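Local coordinates for metallo-beta-lactamase family protein (Thermus thermophilus, PDB 2ZO4), which binds two zinc ions in a metallo-beta-lactamase fold and is probably a hydrolase, its substrate not being established, at residues A253-L258 with L296-E301; L118-P123 with K266-L271. One frame throughout, in Å; residues are numbered along the deposited sequence.

Contact 1: residues A253-L258 with L296-E301; sequences ARLEAL and LEYLRE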
ATOM      1  N   ALA A 253     -18.803  -8.409  -3.876  1.00 15.27           N
ATOM      2  CA  ALA A 253     -19.065  -9.772  -3.403  1.00 15.40           C
ATOM      3  C   ALA A 253     -18.730  -9.924  -1.917  1.00 15.42           C
ATOM      4  O   ALA A 253     -19.505 -10.517  -1.165  1.00 15.40           O
ATOM      5  CB  ALA A 253     -18.294 -10.794  -4.239  1.00 15.36           C
ATOM      6  N   ARG A 254     -17.587  -9.372  -1.503  1.00 15.39           N
ATOM      7  CA  ARG A 254     -17.179  -9.367  -0.089  1.00 15.60           C
ATOM      8  C   ARG A 254     -18.191  -8.648   0.805  1.00 15.47           C
ATOM      9  O   ARG A 254     -18.482  -9.110   1.908  1.00 15.17           O
ATOM     10  CB  ARG A 254     -15.791  -8.741   0.080  1.00 15.63           C
ATOM     11  CG  ARG A 254     -14.662  -9.535  -0.559  1.00 17.30           C
ATOM     12  CD  ARG A 254     -14.017 -10.510   0.427  1.00 20.28           C
ATOM     13  NE  ARG A 254     -12.916  -9.888   1.161  1.00 22.16           N
ATOM     14  CZ  ARG A 254     -11.675  -9.781   0.690  1.00 22.38           C
ATOM     15  N   LEU A 255     -18.724  -7.523   0.326  1.00 15.27           N
ATOM     16  CA  LEU A 255     -19.753  -6.789   1.066  1.00 15.40           C
ATOM     17  C   LEU A 255     -21.019  -7.632   1.244  1.00 15.57           C
ATOM     18  O   LEU A 255     -21.598  -7.671   2.334  1.00 15.27           O
ATOM     19  CB  LEU A 255     -20.068  -5.444   0.396  1.00 15.14           C
ATOM     20  CG  LEU A 255     -18.981  -4.363   0.481  1.00 14.86           C
ATOM     21  CD1 LEU A 255     -19.307  -3.201  -0.431  1.00 14.60           C
ATOM     22  CD2 LEU A 255     -18.766  -3.873   1.912  1.00 13.78           C
ATOM     23  N   GLU A 256     -21.424  -8.321   0.177  1.00 15.84           N
ATOM     24  CA  GLU A 256     -22.555  -9.246   0.223  1.00 16.52           C
ATOM     25  C   GLU A 256     -22.263 -10.416   1.164  1.00 16.13           C
ATOM     26  O   GLU A 256     -23.127 -10.823   1.939  1.00 16.22           O
ATOM     27  CB  GLU A 256     -22.890  -9.767  -1.181  1.00 16.45           C
ATOM     28  CG  GLU A 256     -23.467  -8.713  -2.132  1.00 17.88           C
ATOM     29  CD  GLU A 256     -23.674  -9.245  -3.542  1.00 18.61           C
ATOM     30  OE1 GLU A 256     -23.964 -10.453  -3.693  1.00 21.56           O
ATOM     31  OE2 GLU A 256     -23.548  -8.455  -4.507  1.00 21.67           O
ATOM     32  N   ALA A 257     -21.038 -10.943   1.096  1.00 15.91           N
ATOM     33  CA  ALA A 257     -20.606 -12.032   1.977  1.00 15.79           C
ATOM     34  C   ALA A 257     -20.613 -11.623   3.449  1.00 15.75           C
ATOM     35  O   ALA A 257     -21.008 -12.410   4.309  1.00 15.49           O
ATOM     36  CB  ALA A 257     -19.233 -12.540   1.573  1.00 15.88           C
ATOM     37  N   LEU A 258     -20.186 -10.392   3.732  1.00 15.56           N
ATOM     38  CA  LEU A 258     -20.172  -9.877   5.099  1.00 15.52           C
ATOM     39  C   LEU A 258     -21.592  -9.699   5.648  1.00 15.83           C
ATOM     40  O   LEU A 258     -21.868 -10.052   6.795  1.00 15.61           O
ATOM     41  CB  LEU A 258     -19.378  -8.564   5.180  1.00 15.46           C
ATOM     42  CG  LEU A 258     -19.262  -7.820   6.515  1.00 15.30           C
ATOM     43  CD1 LEU A 258     -18.757  -8.715   7.640  1.00 14.48           C
ATOM     44  CD2 LEU A 258     -18.354  -6.604   6.357  1.00 15.09           C
ATOM     45  N   LEU A 296     -17.080  -3.218   7.225  1.00 10.50           N
ATOM     46  CA  LEU A 296     -18.143  -2.931   8.186  1.00 10.86           C
ATOM     47  C   LEU A 296     -18.466  -1.435   8.276  1.00 10.90           C
ATOM     48  O   LEU A 296     -19.635  -1.052   8.348  1.00 10.99           O
ATOM     49  CB  LEU A 296     -17.779  -3.472   9.569  1.00 10.69           C
ATOM     50  CG  LEU A 296     -17.887  -4.989   9.767  1.00 10.71           C
ATOM     51  CD1 LEU A 296     -17.039  -5.426  10.951  1.00  9.72           C
ATOM     52  CD2 LEU A 296     -19.350  -5.414   9.941  1.00 10.59           C
ATOM     53  N   GLU A 297     -17.434  -0.598   8.273  1.00 11.16           N
ATOM     54  CA  GLU A 297     -17.627   0.849   8.388  1.00 11.55           C
ATOM     55  C   GLU A 297     -18.169   1.467   7.099  1.00 11.67           C
ATOM     56  O   GLU A 297     -18.861   2.488   7.132  1.00 11.81           O
ATOM     57  CB  GLU A 297     -16.346   1.541   8.867  1.00 11.56           C
ATOM     58  CG  GLU A 297     -16.081   1.348  10.370  1.00 11.75           C
ATOM     59  CD  GLU A 297     -17.211   1.893  11.248  1.00 11.96           C
ATOM     60  OE1 GLU A 297     -17.287   3.122  11.429  1.00 12.62           O
ATOM     61  OE2 GLU A 297     -18.019   1.093  11.763  1.00 11.26           O
ATOM     62  N   TYR A 298     -17.862   0.829   5.972  1.00 11.63           N
ATOM     63  CA  TYR A 298     -18.456   1.182   4.690  1.00 11.95           C
ATOM     64  C   TYR A 298     -19.962   0.897   4.708  1.00 12.08           C
ATOM     65  O   TYR A 298     -20.768   1.730   4.280  1.00 11.71           O
ATOM     66  CB  TYR A 298     -17.773   0.395   3.567  1.00 11.96           C
ATOM     67  CG  TYR A 298     -18.266   0.723   2.175  1.00 12.32           C
ATOM     68  CD1 TYR A 298     -17.657   1.722   1.419  1.00 11.44           C
ATOM     69  CD2 TYR A 298     -19.328   0.019   1.606  1.00 12.41           C
ATOM     70  CE1 TYR A 298     -18.099   2.022   0.145  1.00 12.47           C
ATOM     71  CE2 TYR A 298     -19.780   0.312   0.323  1.00 12.92           C
ATOM     72  CZ  TYR A 298     -19.160   1.311  -0.398  1.00 12.98           C
ATOM     73  OH  TYR A 298     -19.595   1.600  -1.668  1.00 13.50           O
ATOM     74  N   LEU A 299     -20.325  -0.282   5.211  1.00 12.22           N
ATOM     75  CA  LEU A 299     -21.725  -0.694   5.311  1.00 12.75           C
ATOM     76  C   LEU A 299     -22.508   0.157   6.307  1.00 13.29           C
ATOM     77  O   LEU A 299     -23.684   0.454   6.081  1.00 13.35           O
ATOM     78  CB  LEU A 299     -21.831  -2.174   5.690  1.00 12.48           C
ATOM     79  CG  LEU A 299     -21.408  -3.204   4.632  1.00 12.41           C
ATOM     80  CD1 LEU A 299     -21.424  -4.605   5.214  1.00 11.52           C
ATOM     81  CD2 LEU A 299     -22.285  -3.128   3.388  1.00 12.67           C
ATOM     82  N   ARG A 300     -21.849   0.545   7.399  1.00 13.64           N
ATOM     83  CA  ARG A 300     -22.475   1.356   8.438  1.00 14.24           C
ATOM     84  C   ARG A 300     -22.765   2.760   7.935  1.00 14.69           C
ATOM     85  O   ARG A 300     -23.821   3.322   8.228  1.00 14.85           O
ATOM     86  CB  ARG A 300     -21.611   1.397   9.707  1.00 13.91           C
ATOM     87  CG  ARG A 300     -22.377   1.854  10.950  1.00 14.18           C
ATOM     88  CD  ARG A 300     -21.590   1.643  12.239  1.00 14.67           C
ATOM     89  NE  ARG A 300     -20.415   2.508  12.348  1.00 15.44           N
ATOM     90  CZ  ARG A 300     -20.447   3.793  12.699  1.00 17.39           C
ATOM     91  NH1 ARG A 300     -21.602   4.400  12.969  1.00 18.08           N
ATOM     92  NH2 ARG A 300     -19.317   4.484  12.768  1.00 17.38           N
ATOM     93  N   GLU A 301     -21.833   3.314   7.162  1.00 15.55           N
ATOM     94  CA  GLU A 301     -22.001   4.640   6.568  1.00 16.38           C
ATOM     95  C   GLU A 301     -23.186   4.661   5.605  1.00 16.51           C
ATOM     96  O   GLU A 301     -23.916   5.648   5.534  1.00 16.70           O
ATOM     97  CB  GLU A 301     -20.712   5.097   5.872  1.00 16.57           C
ATOM     98  CG  GLU A 301     -20.664   6.592   5.527  1.00 18.43           C
ATOM     99  CD  GLU A 301     -21.341   6.928   4.202  1.00 20.80           C
ATOM    100  OE1 GLU A 301     -21.486   6.028   3.345  1.00 22.09           O
ATOM    101  OE2 GLU A 301     -21.722   8.102   4.007  1.00 22.87           O
TER

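Contact 2: residues L118-P123 with K266-L271; sequences LDHGTP and KTAWEL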
ATOM      1  N   LEU A 118      -9.175  -4.079  20.566  1.00 25.16           N
ATOM      2  CA  LEU A 118      -9.876  -4.496  21.784  1.00 25.01           C
ATOM      3  C   LEU A 118     -11.374  -4.191  21.774  1.00 24.72           C
ATOM      4  O   LEU A 118     -12.183  -5.031  22.170  1.00 24.64           O
ATOM      5  CB  LEU A 118      -9.228  -3.845  23.011  1.00 25.12           C
ATOM      6  N   ASP A 119     -11.729  -2.987  21.328  1.00 24.31           N
ATOM      7  CA  ASP A 119     -13.129  -2.567  21.231  1.00 23.91           C
ATOM      8  C   ASP A 119     -13.910  -3.384  20.212  1.00 23.60           C
ATOM      9  O   ASP A 119     -15.132  -3.519  20.323  1.00 23.48           O
ATOM     10  CB  ASP A 119     -13.222  -1.082  20.878  1.00 23.89           C
ATOM     11  CG  ASP A 119     -12.719  -0.184  21.991  1.00 24.43           C
ATOM     12  OD1 ASP A 119     -12.718  -0.614  23.165  1.00 24.67           O
ATOM     13  OD2 ASP A 119     -12.329   0.964  21.693  1.00 24.95           O
ATOM     14  N   HIS A 120     -13.199  -3.920  19.222  1.00 23.26           N
ATOM     15  CA  HIS A 120     -13.806  -4.736  18.178  1.00 23.02           C
ATOM     16  C   HIS A 120     -13.589  -6.241  18.395  1.00 23.35           C
ATOM     17  O   HIS A 120     -13.596  -7.026  17.444  1.00 23.11           O
ATOM     18  CB  HIS A 120     -13.330  -4.276  16.795  1.00 22.61           C
ATOM     19  CG  HIS A 120     -13.865  -2.936  16.394  1.00 21.38           C
ATOM     20  ND1 HIS A 120     -15.147  -2.758  15.921  1.00 20.00           N
ATOM     21  CD2 HIS A 120     -13.292  -1.709  16.400  1.00 19.86           C
ATOM     22  CE1 HIS A 120     -15.340  -1.479  15.651  1.00 20.00           C
ATOM     23  NE2 HIS A 120     -14.229  -0.821  15.936  1.00 20.21           N
ATOM     24  N   GLY A 121     -13.395  -6.626  19.656  1.00 24.04           N
ATOM     25  CA  GLY A 121     -13.471  -8.028  20.074  1.00 24.72           C
ATOM     26  C   GLY A 121     -12.228  -8.888  19.949  1.00 25.46           C
ATOM     27  O   GLY A 121     -12.315 -10.113  20.069  1.00 25.34           O
ATOM     28  N   THR A 122     -11.073  -8.265  19.709  1.00 26.13           N
ATOM     29  CA  THR A 122      -9.809  -9.005  19.641  1.00 26.84           C
ATOM     30  C   THR A 122      -9.392  -9.459  21.045  1.00 27.42           C
ATOM     31  O   THR A 122      -9.301  -8.634  21.960  1.00 27.47           O
ATOM     32  CB  THR A 122      -8.670  -8.179  18.979  1.00 26.86           C
ATOM     33  OG1 THR A 122      -9.093  -7.715  17.692  1.00 26.69           O
ATOM     34  CG2 THR A 122      -7.399  -9.021  18.812  1.00 26.94           C
ATOM     35  N   PRO A 123      -9.162 -10.775  21.224  1.00 28.06           N
ATOM     36  CA  PRO A 123      -8.679 -11.269  22.513  1.00 28.60           C
ATOM     37  C   PRO A 123      -7.179 -11.003  22.690  1.00 29.10           C
ATOM     38  O   PRO A 123      -6.472 -10.779  21.703  1.00 29.17           O
ATOM     39  CB  PRO A 123      -8.961 -12.770  22.433  1.00 28.60           C
ATOM     40  CG  PRO A 123      -8.859 -13.088  20.985  1.00 28.29           C
ATOM     41  CD  PRO A 123      -9.348 -11.869  20.249  1.00 28.04           C
ATOM     42  N   LYS A 266     -22.355  -9.494  15.804  1.00 19.61           N
ATOM     43  CA  LYS A 266     -20.994 -10.039  15.797  1.00 19.09           C
ATOM     44  C   LYS A 266     -19.925  -8.945  15.839  1.00 18.37           C
ATOM     45  O   LYS A 266     -20.149  -7.825  15.376  1.00 18.00           O
ATOM     46  CB  LYS A 266     -20.775 -10.929  14.566  1.00 19.08           C
ATOM     47  CG  LYS A 266     -21.556 -12.240  14.584  1.00 19.61           C
ATOM     48  CD  LYS A 266     -21.191 -13.113  13.402  1.00 20.06           C
ATOM     49  CE  LYS A 266     -22.003 -14.398  13.388  1.00 22.27           C
ATOM     50  NZ  LYS A 266     -21.657 -15.230  12.191  1.00 23.06           N
ATOM     51  N   THR A 267     -18.764  -9.287  16.392  1.00 17.56           N
ATOM     52  CA  THR A 267     -17.629  -8.371  16.454  1.00 16.95           C
ATOM     53  C   THR A 267     -16.801  -8.490  15.178  1.00 16.66           C
ATOM     54  O   THR A 267     -16.854  -9.512  14.495  1.00 16.28           O
ATOM     55  CB  THR A 267     -16.713  -8.681  17.651  1.00 16.97           C
ATOM     56  OG1 THR A 267     -15.997  -9.897  17.396  1.00 16.82           O
ATOM     57  CG2 THR A 267     -17.525  -8.826  18.942  1.00 16.73           C
ATOM     58  N   ALA A 268     -16.023  -7.453  14.874  1.00 16.64           N
ATOM     59  CA  ALA A 268     -15.139  -7.462  13.705  1.00 16.68           C
ATOM     60  C   ALA A 268     -14.107  -8.597  13.748  1.00 16.86           C
ATOM     61  O   ALA A 268     -13.724  -9.133  12.708  1.00 17.04           O
ATOM     62  CB  ALA A 268     -14.453  -6.121  13.547  1.00 16.42           C
ATOM     63  N   TRP A 269     -13.662  -8.965  14.947  1.00 17.19           N
ATOM     64  CA  TRP A 269     -12.698 -10.052  15.089  1.00 17.80           C
ATOM     65  C   TRP A 269     -13.266 -11.402  14.649  1.00 17.92           C
ATOM     66  O   TRP A 269     -12.648 -12.097  13.842  1.00 17.92           O
ATOM     67  CB  TRP A 269     -12.150 -10.142  16.514  1.00 18.23           C
ATOM     68  CG  TRP A 269     -11.315 -11.373  16.724  1.00 18.63           C
ATOM     69  CD1 TRP A 269     -11.681 -12.510  17.387  1.00 18.97           C
ATOM     70  CD2 TRP A 269      -9.983 -11.601  16.242  1.00 19.38           C
ATOM     71  NE1 TRP A 269     -10.657 -13.428  17.357  1.00 18.86           N
ATOM     72  CE2 TRP A 269      -9.604 -12.898  16.658  1.00 19.21           C
ATOM     73  CE3 TRP A 269      -9.073 -10.834  15.499  1.00 19.45           C
ATOM     74  CZ2 TRP A 269      -8.350 -13.443  16.369  1.00 19.18           C
ATOM     75  CZ3 TRP A 269      -7.826 -11.380  15.206  1.00 19.47           C
ATOM     76  CH2 TRP A 269      -7.478 -12.675  15.643  1.00 19.04           C
ATOM     77  N   GLU A 270     -14.433 -11.771  15.173  1.00 18.08           N
ATOM     78  CA  GLU A 270     -15.047 -13.055  14.819  1.00 18.68           C
ATOM     79  C   GLU A 270     -15.477 -13.102  13.351  1.00 18.70           C
ATOM     80  O   GLU A 270     -15.377 -14.148  12.702  1.00 18.68           O
ATOM     81  CB  GLU A 270     -16.207 -13.411  15.764  1.00 18.67           C
ATOM     82  CG  GLU A 270     -17.485 -12.603  15.598  1.00 19.27           C
ATOM     83  CD  GLU A 270     -18.588 -13.074  16.529  1.00 19.69           C
ATOM     84  OE1 GLU A 270     -18.937 -12.319  17.460  1.00 19.57           O
ATOM     85  OE2 GLU A 270     -19.098 -14.205  16.333  1.00 22.21           O
ATOM     86  N   LEU A 271     -15.938 -11.964  12.837  1.00 18.81           N
ATOM     87  CA  LEU A 271     -16.307 -11.834  11.426  1.00 19.26           C
ATOM     88  C   LEU A 271     -15.115 -12.037  10.488  1.00 19.55           C
ATOM     89  O   LEU A 271     -15.252 -12.654   9.428  1.00 19.48           O
ATOM     90  CB  LEU A 271     -16.958 -10.470  11.167  1.00 18.98           C
ATOM     91  CG  LEU A 271     -18.375 -10.278  11.707  1.00 18.80           C
ATOM     92  CD1 LEU A 271     -18.748  -8.804  11.688  1.00 18.35           C
ATOM     93  CD2 LEU A 271     -19.383 -11.110  10.910  1.00 18.72           C
TER
HETATM   94  O   HOH W   1     -16.711  -5.083  16.301  1.00 11.87           O

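Contact 1: residues A253-L258 with L296-E301
Leu255 reaches helix 296-301 with both of its methyls, each meeting a different residue. CD1 lies 3.6 Å from CE2 of Tyr298 and 3.8 Å from CD2 of the same ring, approaching the phenol obliquely, and the two side chains cross at about a right angle. CG of Tyr298 is anti to the backbone N (chi1 -177°). CD2 of Leu255 turns to Leu299, 3.9 Å from its CG, the two leucines sliding past each other in opposite directions. One turn further on, Leu258 takes over. Its CD2 touches two residues: it is 3.8 Å from CD1 of Leu299 and 3.8 Å from CG of Leu296, and it also meets the backbone N of Leu296 at 3.7 Å. Leu299 is thus shared, its CG and CD2 serving Leu255 and its CD1 serving Leu258. The side-chain contacts are apolar, no hydrogen bond joins the segments, and the leucines are buried. The axes of the two short segments cross at -81° and come within 10.8 Å, an almost perpendicular packing within the C-terminal helical region. Helix 210-222 adds Leu211 beside Leu255 and Tyr298, while helix 268-275 brings Leu275 against Leu258 and Leu271 against Leu296.

Contact 2: residues L118-P123 with K266-L271
His120 O receives the N-H of Trp269 in the one direct hydrogen bond between the segments, 3.2 Å long with an N-H...O angle of 149°; the nitrogen lies nearly on the line of the C=O bond. Beside it, a water accepts from Ala268 N and is hydrogen-bonded at 2.8 Å to His120 ND1, at the edge of the imidazole and in its plane. The first turn of helix 268-275 thus reaches His120, just past helix 110-119, directly through Trp269 N and by way of the water through Ala268 N. Helix 110-119 ends in a Schellman motif, with Gly121, at positive phi, as its C-prime residue: Thr122 N bonds Phe117 O and Gly121 N bonds Leu118 O. Across the contact, Thr267 and Glu270 form a capping box, in which Thr267 N bonds Glu270 OE1 and the return bond from Glu270 N to Thr267 OG1 is weak. Of the side chains, Trp269 contributes most. Its CG is anti to the backbone N (chi1 172°), and the indole lies against the turn, where Pro123 CD sits over one face in a CH-pi contact, 3.6 Å from the centroid of the five-membered ring. Thr122 CG2 lies over the same face, toward the rim, and Thr122 OG1, bonded to Phe117 O, is 3.8 Å from Trp269 CE3. Ala268 CB packs on His120 CB at 3.9 Å, and the His120 ring stacks with Tyr312.

The centres of contacts 1 and 2 lie about 16 Å apart, on the same side of the chain's centre and away from the two-zinc site. Along the chain their segments alternate: 118-123, 253-258, 266-271, then 296-301. Helices 240-261, 268-275 and 286-301 follow one another; helix 268-275 carries one side of contact 2 and touches both helices of contact 1. The contacts meet directly, Leu296 CD1 lying 3.7 Å from Ala268 CB and Leu258 CD1 lying 4.0 Å from Leu271 CD1. Contact 1 packs the C-terminal helices on each other, whereas contact 2 joins one of them to the end of helix 110-119, within the metallo-beta-lactamase family region, tying the two regions together.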